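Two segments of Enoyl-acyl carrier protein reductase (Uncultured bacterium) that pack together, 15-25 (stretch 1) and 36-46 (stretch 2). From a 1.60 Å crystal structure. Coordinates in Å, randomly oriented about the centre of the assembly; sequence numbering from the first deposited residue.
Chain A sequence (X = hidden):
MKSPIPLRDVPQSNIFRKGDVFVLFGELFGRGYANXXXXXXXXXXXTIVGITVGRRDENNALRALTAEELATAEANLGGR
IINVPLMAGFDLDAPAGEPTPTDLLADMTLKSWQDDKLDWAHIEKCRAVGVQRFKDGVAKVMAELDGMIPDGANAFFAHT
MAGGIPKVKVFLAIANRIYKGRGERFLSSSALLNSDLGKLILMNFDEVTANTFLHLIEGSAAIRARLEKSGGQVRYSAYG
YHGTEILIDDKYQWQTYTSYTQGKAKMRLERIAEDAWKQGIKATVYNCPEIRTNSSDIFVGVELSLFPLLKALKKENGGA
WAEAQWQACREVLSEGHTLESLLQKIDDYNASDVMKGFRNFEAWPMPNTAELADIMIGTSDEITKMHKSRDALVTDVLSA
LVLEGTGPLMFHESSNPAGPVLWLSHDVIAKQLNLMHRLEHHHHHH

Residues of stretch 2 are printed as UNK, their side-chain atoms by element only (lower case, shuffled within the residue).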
ATOM      1  N   ILE A  15      12.868  18.064 -10.359  1.00 18.07           N
ATOM      2  CA  ILE A  15      13.671  17.943 -11.579  1.00 21.14           C
ATOM      3  C   ILE A  15      12.862  17.489 -12.792  1.00 23.78           C
ATOM      4  O   ILE A  15      13.392  17.432 -13.909  1.00 26.37           O
ATOM      5  CB  ILE A  15      14.824  16.948 -11.380  1.00 23.67           C
ATOM      6  CG1 ILE A  15      14.277  15.532 -11.142  1.00 22.49           C
ATOM      7  CG2 ILE A  15      15.702  17.380 -10.214  1.00 25.63           C
ATOM      8  CD1 ILE A  15      15.354  14.468 -11.110  1.00 24.44           C
ATOM      9  N   PHE A  16      11.596  17.142 -12.589  1.00 18.72           N
ATOM     10  CA  PHE A  16      10.811  16.541 -13.659  1.00 18.76           C
ATOM     11  C   PHE A  16      10.088  17.589 -14.505  1.00 27.07           C
ATOM     12  O   PHE A  16       9.566  18.597 -13.996  1.00 26.51           O
ATOM     13  CB  PHE A  16       9.822  15.507 -13.087  1.00 23.39           C
ATOM     14  CG  PHE A  16      10.505  14.391 -12.330  1.00 22.58           C
ATOM     15  CD1 PHE A  16      11.140  13.365 -13.016  1.00 20.62           C
ATOM     16  CD2 PHE A  16      10.518  14.374 -10.932  1.00 23.89           C
ATOM     17  CE1 PHE A  16      11.795  12.346 -12.334  1.00 21.44           C
ATOM     18  CE2 PHE A  16      11.184  13.341 -10.239  1.00 23.30           C
ATOM     19  CZ  PHE A  16      11.815  12.327 -10.965  1.00 23.74           C
ATOM     20  N   ARG A  17      10.090  17.349 -15.811  1.00 27.18           N
ATOM     21  CA  ARG A  17       9.599  18.315 -16.787  1.00 34.77           C
ATOM     22  C   ARG A  17       8.908  17.575 -17.924  1.00 27.04           C
ATOM     23  O   ARG A  17       8.969  16.351 -17.984  1.00 25.32           O
ATOM     24  CB  ARG A  17      10.766  19.155 -17.326  1.00 48.24           C
ATOM     25  CG  ARG A  17      10.555  20.652 -17.231  1.00 62.28           C
ATOM     26  CD  ARG A  17      11.872  21.396 -17.050  1.00 66.71           C
ATOM     27  NE  ARG A  17      11.939  22.067 -15.750  1.00 65.78           N
ATOM     28  CZ  ARG A  17      12.769  21.716 -14.772  1.00 62.26           C
ATOM     29  NH1 ARG A  17      13.623  20.713 -14.953  1.00 76.07           N
ATOM     30  NH2 ARG A  17      12.760  22.369 -13.619  1.00 42.72           N
ATOM     31  N   LYS A  18       8.268  18.315 -18.829  1.00 24.83           N
ATOM     32  CA  LYS A  18       7.815  17.759 -20.108  1.00 24.98           C
ATOM     33  C   LYS A  18       8.885  16.895 -20.783  1.00 29.60           C
ATOM     34  O   LYS A  18      10.034  17.319 -20.913  1.00 28.74           O
ATOM     35  CB  LYS A  18       7.424  18.898 -21.056  1.00 38.10           C
ATOM     36  CG  LYS A  18       6.547  18.491 -22.231  1.00 47.32           C
ATOM     37  CD  LYS A  18       6.487  19.616 -23.257  1.00 53.60           C
ATOM     38  CE  LYS A  18       7.886  20.090 -23.636  1.00 55.31           C
ATOM     39  NZ  LYS A  18       7.857  21.294 -24.515  1.00 58.02           N
ATOM     40  N   GLY A  19       8.494  15.692 -21.208  1.00 25.92           N
ATOM     41  CA  GLY A  19       9.404  14.783 -21.873  1.00 28.85           C
ATOM     42  C   GLY A  19       9.924  13.693 -20.957  1.00 26.49           C
ATOM     43  O   GLY A  19      10.313  12.613 -21.430  1.00 24.26           O
ATOM     44  N   ASP A  20       9.968  13.983 -19.658  1.00 20.03           N
ATOM     45  CA  ASP A  20      10.346  12.976 -18.670  1.00 20.28           C
ATOM     46  C   ASP A  20       9.194  11.988 -18.527  1.00 22.78           C
ATOM     47  O   ASP A  20       8.051  12.330 -18.813  1.00 20.50           O
ATOM     48  CB  ASP A  20      10.698  13.626 -17.335  1.00 19.90           C
ATOM     49  CG  ASP A  20      11.933  14.503 -17.436  1.00 23.22           C
ATOM     50  OD1 ASP A  20      12.791  14.234 -18.317  1.00 21.83           O
ATOM     51  OD2 ASP A  20      12.036  15.471 -16.662  1.00 21.73           O
ATOM     52  N   VAL A  21       9.495  10.760 -18.108  1.00 23.46           N
ATOM     53  CA  VAL A  21       8.516   9.679 -18.196  1.00 19.21           C
ATOM     54  C   VAL A  21       8.225   9.094 -16.823  1.00 21.48           C
ATOM     55  O   VAL A  21       9.135   8.748 -16.083  1.00 19.16           O
ATOM     56  CB  VAL A  21       9.007   8.548 -19.117  1.00 18.40           C
ATOM     57  CG1 VAL A  21       7.974   7.427 -19.240  1.00 18.50           C
ATOM     58  CG2 VAL A  21       9.314   9.123 -20.518  1.00 24.16           C
ATOM     59  N   PHE A  22       6.943   9.024 -16.494  1.00 18.12           N
ATOM     60  CA  PHE A  22       6.491   8.447 -15.239  1.00 19.12           C
ATOM     61  C   PHE A  22       5.874   7.085 -15.508  1.00 20.24           C
ATOM     62  O   PHE A  22       4.956   6.970 -16.321  1.00 21.78           O
ATOM     63  CB  PHE A  22       5.473   9.374 -14.562  1.00 17.53           C
ATOM     64  CG  PHE A  22       4.936   8.839 -13.259  1.00 19.40           C
ATOM     65  CD1 PHE A  22       3.825   8.014 -13.240  1.00 23.71           C
ATOM     66  CD2 PHE A  22       5.527   9.197 -12.055  1.00 19.45           C
ATOM     67  CE1 PHE A  22       3.319   7.526 -12.025  1.00 22.85           C
ATOM     68  CE2 PHE A  22       5.031   8.733 -10.842  1.00 17.65           C
ATOM     69  CZ  PHE A  22       3.926   7.893 -10.828  1.00 19.24           C
ATOM     70  N   VAL A  23       6.381   6.049 -14.833  1.00 19.66           N
ATOM     71  CA  VAL A  23       5.917   4.700 -15.083  1.00 18.11           C
ATOM     72  C   VAL A  23       5.220   4.153 -13.849  1.00 21.22           C
ATOM     73  O   VAL A  23       5.845   4.014 -12.808  1.00 20.70           O
ATOM     74  CB  VAL A  23       7.061   3.758 -15.469  1.00 18.30           C
ATOM     75  CG1 VAL A  23       6.507   2.360 -15.782  1.00 19.02           C
ATOM     76  CG2 VAL A  23       7.806   4.304 -16.685  1.00 24.86           C
ATOM     77  N   LEU A  24       3.930   3.863 -13.976  1.00 19.02           N
ATOM     78  CA  LEU A  24       3.168   3.288 -12.872  1.00 19.97           C
ATOM     79  C   LEU A  24       3.320   1.785 -12.895  1.00 22.82           C
ATOM     80  O   LEU A  24       2.788   1.114 -13.779  1.00 20.58           O
ATOM     81  CB  LEU A  24       1.692   3.697 -12.937  1.00 18.92           C
ATOM     82  CG  LEU A  24       0.896   3.299 -11.678  1.00 17.82           C
ATOM     83  CD1 LEU A  24       1.409   4.044 -10.431  1.00 17.58           C
ATOM     84  CD2 LEU A  24      -0.605   3.479 -11.880  1.00 20.64           C
ATOM     85  N   PHE A  25       4.077   1.263 -11.931  1.00 18.36           N
ATOM     86  CA  PHE A  25       4.361  -0.164 -11.870  1.00 21.60           C
ATOM     87  C   PHE A  25       3.367  -0.832 -10.907  1.00 20.88           C
ATOM     88  O   PHE A  25       3.690  -1.149  -9.755  1.00 18.18           O
ATOM     89  CB  PHE A  25       5.822  -0.406 -11.464  1.00 19.43           C
ATOM     90  CG  PHE A  25       6.311  -1.807 -11.782  1.00 18.54           C
ATOM     91  CD1 PHE A  25       6.690  -2.143 -13.081  1.00 18.77           C
ATOM     92  CD2 PHE A  25       6.338  -2.788 -10.804  1.00 19.90           C
ATOM     93  CE1 PHE A  25       7.122  -3.420 -13.385  1.00 21.90           C
ATOM     94  CE2 PHE A  25       6.785  -4.089 -11.107  1.00 22.12           C
ATOM     95  CZ  PHE A  25       7.173  -4.398 -12.396  1.00 22.01           C
ATOM     96  N   UNK A  36      -2.582  10.030  -5.714  1.00 18.56           N
ATOM     97  CA  UNK A  36      -1.897  11.261  -5.320  1.00 19.68           C
ATOM     98  C   UNK A  36      -0.661  11.537  -6.175  1.00 20.82           C
ATOM     99  O   UNK A  36      -0.391  12.670  -6.619  1.00 22.28           O
ATOM    100  N   UNK A  37       0.138  10.493  -6.361  1.00 20.56           N
ATOM    101  CA  UNK A  37       1.431  10.640  -7.014  1.00 20.35           C
ATOM    102  C   UNK A  37       1.276  10.862  -8.511  1.00 19.66           C
ATOM    103  O   UNK A  37       1.917  11.738  -9.099  1.00 21.41           O
ATOM    104  c   UNK A  37       2.288   9.400  -6.733  1.00 19.65           C
ATOM    105  c   UNK A  37       4.410   8.126  -6.890  1.00 19.87           C
ATOM    106  c   UNK A  37       3.670   9.345  -7.392  1.00 20.35           C
ATOM    107  c   UNK A  37       4.469  10.610  -7.089  1.00 20.02           C
ATOM    108  N   UNK A  38       0.415  10.074  -9.135  1.00 18.95           N
ATOM    109  CA  UNK A  38       0.258  10.170 -10.569  1.00 20.35           C
ATOM    110  C   UNK A  38      -0.314  11.544 -10.958  1.00 21.75           C
ATOM    111  O   UNK A  38       0.136  12.144 -11.953  1.00 23.17           O
ATOM    112  c   UNK A  38      -0.579   9.010 -11.123  1.00 24.37           C
ATOM    113  c   UNK A  38      -0.326   8.900 -12.627  1.00 22.28           C
ATOM    114  c   UNK A  38      -2.039   9.186 -10.826  1.00 26.97           C
ATOM    115  c   UNK A  38      -0.842   7.612 -13.227  1.00 24.96           C
ATOM    116  N   UNK A  39      -1.199  12.102 -10.134  1.00 20.36           N
ATOM    117  CA  UNK A  39      -1.717  13.423 -10.469  1.00 22.05           C
ATOM    118  C   UNK A  39      -0.593  14.452 -10.449  1.00 19.61           C
ATOM    119  O   UNK A  39      -0.539  15.369 -11.297  1.00 20.68           O
ATOM    120  c   UNK A  39      -2.818  13.853  -9.495  1.00 27.13           C
ATOM    121  n   UNK A  39      -4.890  13.049  -8.549  1.00 35.78           N
ATOM    122  c   UNK A  39      -4.055  12.966  -9.569  1.00 37.65           C
ATOM    123  o   UNK A  39      -4.266  12.239 -10.543  1.00 42.89           O
ATOM    124  N   UNK A  40       0.355  14.270  -9.528  1.00 19.06           N
ATOM    125  CA  UNK A  40       1.501  15.175  -9.477  1.00 21.99           C
ATOM    126  C   UNK A  40       2.313  15.055 -10.753  1.00 22.25           C
ATOM    127  O   UNK A  40       2.715  16.064 -11.385  1.00 21.60           O
ATOM    128  c   UNK A  40       1.618  16.834  -6.905  1.00 34.07           C
ATOM    129  c   UNK A  40       1.682  15.328  -6.997  1.00 29.66           C
ATOM    130  c   UNK A  40       2.374  14.886  -8.256  1.00 22.45           C
ATOM    131  o   UNK A  40       2.616  17.496  -7.266  1.00 35.07           O
ATOM    132  o   UNK A  40       0.543  17.351  -6.574  1.00 43.77           O
ATOM    133  N   UNK A  41       2.537  13.811 -11.146  1.00 20.77           N
ATOM    134  CA  UNK A  41       3.320  13.585 -12.351  1.00 17.55           C
ATOM    135  C   UNK A  41       2.612  14.201 -13.552  1.00 21.17           C
ATOM    136  O   UNK A  41       3.260  14.781 -14.442  1.00 25.02           O
ATOM    137  c   UNK A  41       3.538  12.108 -12.560  1.00 18.99           C
ATOM    138  N   UNK A  42       1.283  14.101 -13.563  1.00 24.14           N
ATOM    139  CA  UNK A  42       0.511  14.625 -14.687  1.00 23.83           C
ATOM    140  C   UNK A  42       0.660  16.138 -14.694  1.00 24.82           C
ATOM    141  O   UNK A  42       0.898  16.732 -15.753  1.00 24.64           O
ATOM    142  c   UNK A  42      -1.786  14.480 -15.857  1.00 39.60           C
ATOM    143  c   UNK A  42      -3.197  11.496 -14.839  1.00 54.06           C
ATOM    144  n   UNK A  42      -3.008  12.286 -15.892  1.00 54.13           N
ATOM    145  c   UNK A  42      -3.136  13.744 -15.876  1.00 47.54           C
ATOM    146  c   UNK A  42      -0.967  14.195 -14.601  1.00 32.13           C
ATOM    147  n   UNK A  42      -3.537  12.009 -13.664  1.00 54.06           N
ATOM    148  n   UNK A  42      -3.059  10.185 -14.965  1.00 57.64           N
ATOM    149  N   UNK A  43       0.569  16.780 -13.522  1.00 22.10           N
ATOM    150  CA  UNK A  43       0.556  18.249 -13.548  1.00 22.64           C
ATOM    151  C   UNK A  43       1.949  18.813 -13.800  1.00 30.34           C
ATOM    152  O   UNK A  43       2.087  19.969 -14.195  1.00 27.42           O
ATOM    153  c   UNK A  43      -1.350  18.293 -11.856  1.00 32.87           C
ATOM    154  c   UNK A  43      -0.003  18.853 -12.248  1.00 27.59           C
ATOM    155  o   UNK A  43      -1.633  18.267 -10.632  1.00 41.09           O
ATOM    156  o   UNK A  43      -2.151  17.947 -12.751  1.00 34.93           O
ATOM    157  N   UNK A  44       2.985  17.996 -13.613  1.00 24.39           N
ATOM    158  CA  UNK A  44       4.344  18.439 -13.925  1.00 22.71           C
ATOM    159  C   UNK A  44       4.616  18.303 -15.421  1.00 22.83           C
ATOM    160  O   UNK A  44       5.661  18.727 -15.901  1.00 23.90           O
ATOM    161  c   UNK A  44       5.377  17.648 -13.124  1.00 26.45           C
ATOM    162  N   UNK A  45       3.672  17.719 -16.153  1.00 20.89           N
ATOM    163  CA  UNK A  45       3.802  17.592 -17.599  1.00 27.65           C
ATOM    164  C   UNK A  45       4.551  16.353 -18.058  1.00 28.33           C
ATOM    165  O   UNK A  45       5.012  16.270 -19.196  1.00 26.91           O
ATOM    166  N   UNK A  46       4.651  15.362 -17.180  1.00 22.35           N
ATOM    167  CA  UNK A  46       5.330  14.120 -17.539  1.00 19.90           C
ATOM    168  C   UNK A  46       4.462  13.253 -18.434  1.00 22.62           C
ATOM    169  O   UNK A  46       3.230  13.289 -18.381  1.00 27.81           O
ATOM    170  c   UNK A  46       6.676  14.057 -15.404  1.00 20.25           C
ATOM    171  c   UNK A  46       5.705  13.323 -16.285  1.00 19.08           C
ATOM    172  s   UNK A  46       7.113  13.076 -13.939  1.00 21.18           S
ATOM    173  c   UNK A  46       8.347  11.936 -14.610  1.00 17.35           C
TER
HETATM  174  O   HOH W   1       7.574  20.273 -14.260  1.00 37.54           O
HETATM  175  O   HOH W   2       5.686  14.782 -21.416  1.00 25.18           O

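Position 36 has no side-chain atoms and lies within the helix, out of reach of stretch 1; it is Gly-36. Position 37 carries four carbons, forked at the second, and one of them lies 3.7 Å from Phe-22 CZ. The fork beyond CB identifies Leu-37, and the touching atom is its CG. At position 38 there are again four carbons, but the fork is at the first and one arm is two carbons long, so this is Ile-38. Its CG1 approaches Phe-22 CE1 at 3.9 Å, while its CD1 lies 4.4 Å from Leu-24 CD2.

Position 39 has two carbons, the second bearing one oxygen and one nitrogen, and faces solvent: Asn-39. Position 40 has three carbons ending in two oxygens, an unbranched carboxylate whose end leads away from stretch 1, and is Glu-40. Position 41 has a single carbon, which sits over one face of the Phe-22 ring, 3.6 Å from Phe-22 CD2. It is Ala-41, and its CB makes a CH-pi contact 3.9 Å from the ring centroid.

Position 42 shows three carbons, a nitrogen, then a carbon carrying two more nitrogens. This guanidinium marks Arg-42, which makes no contact with stretch 1; its NH1 donates a weak hydrogen bond of 3.2 Å to Asn-39 OD1. Position 43 has two carbons, the second with two oxygens, and is Asp-43, also remote from the strand. Position 44 has one carbon, pointing toward stretch 1: Ala-44.

Position 45 has no side-chain atoms and a positive phi of 87°, in a Schellman motif. A CB here would be jammed against the preceding carbonyl and would lie 3.9 Å from Lys-18 N; the residue is Gly-45. Position 46 is an unbranched chain of two carbons, a sulfur and a terminal carbon, the last 3.5 Å from Phe-16 CD1. The thioether identifies Met-46, whose CE also lies 3.6 Å from Val-21 O.

The helix runs nearly antiparallel to the strand, at 160°, and Phe-22 fills the space between them against Leu-37, Ile-38 and Ala-41. Met-46 extends this apolar packing toward Phe-16, its SD 4.7 Å from that ring's centroid. No direct hydrogen bond crosses the contact. Around Ala-44 and Gly-45 the backbones meet through a CH···O contact of 3.3 Å from Lys-18 CA to Gly-45 O, and through two waters: one donates to Phe-16 O and Ala-44 O, the other accepts from Gly-19 N and donates to Gly-45 O.

Stretch 2, residues 36-46: GLINEARDAGM
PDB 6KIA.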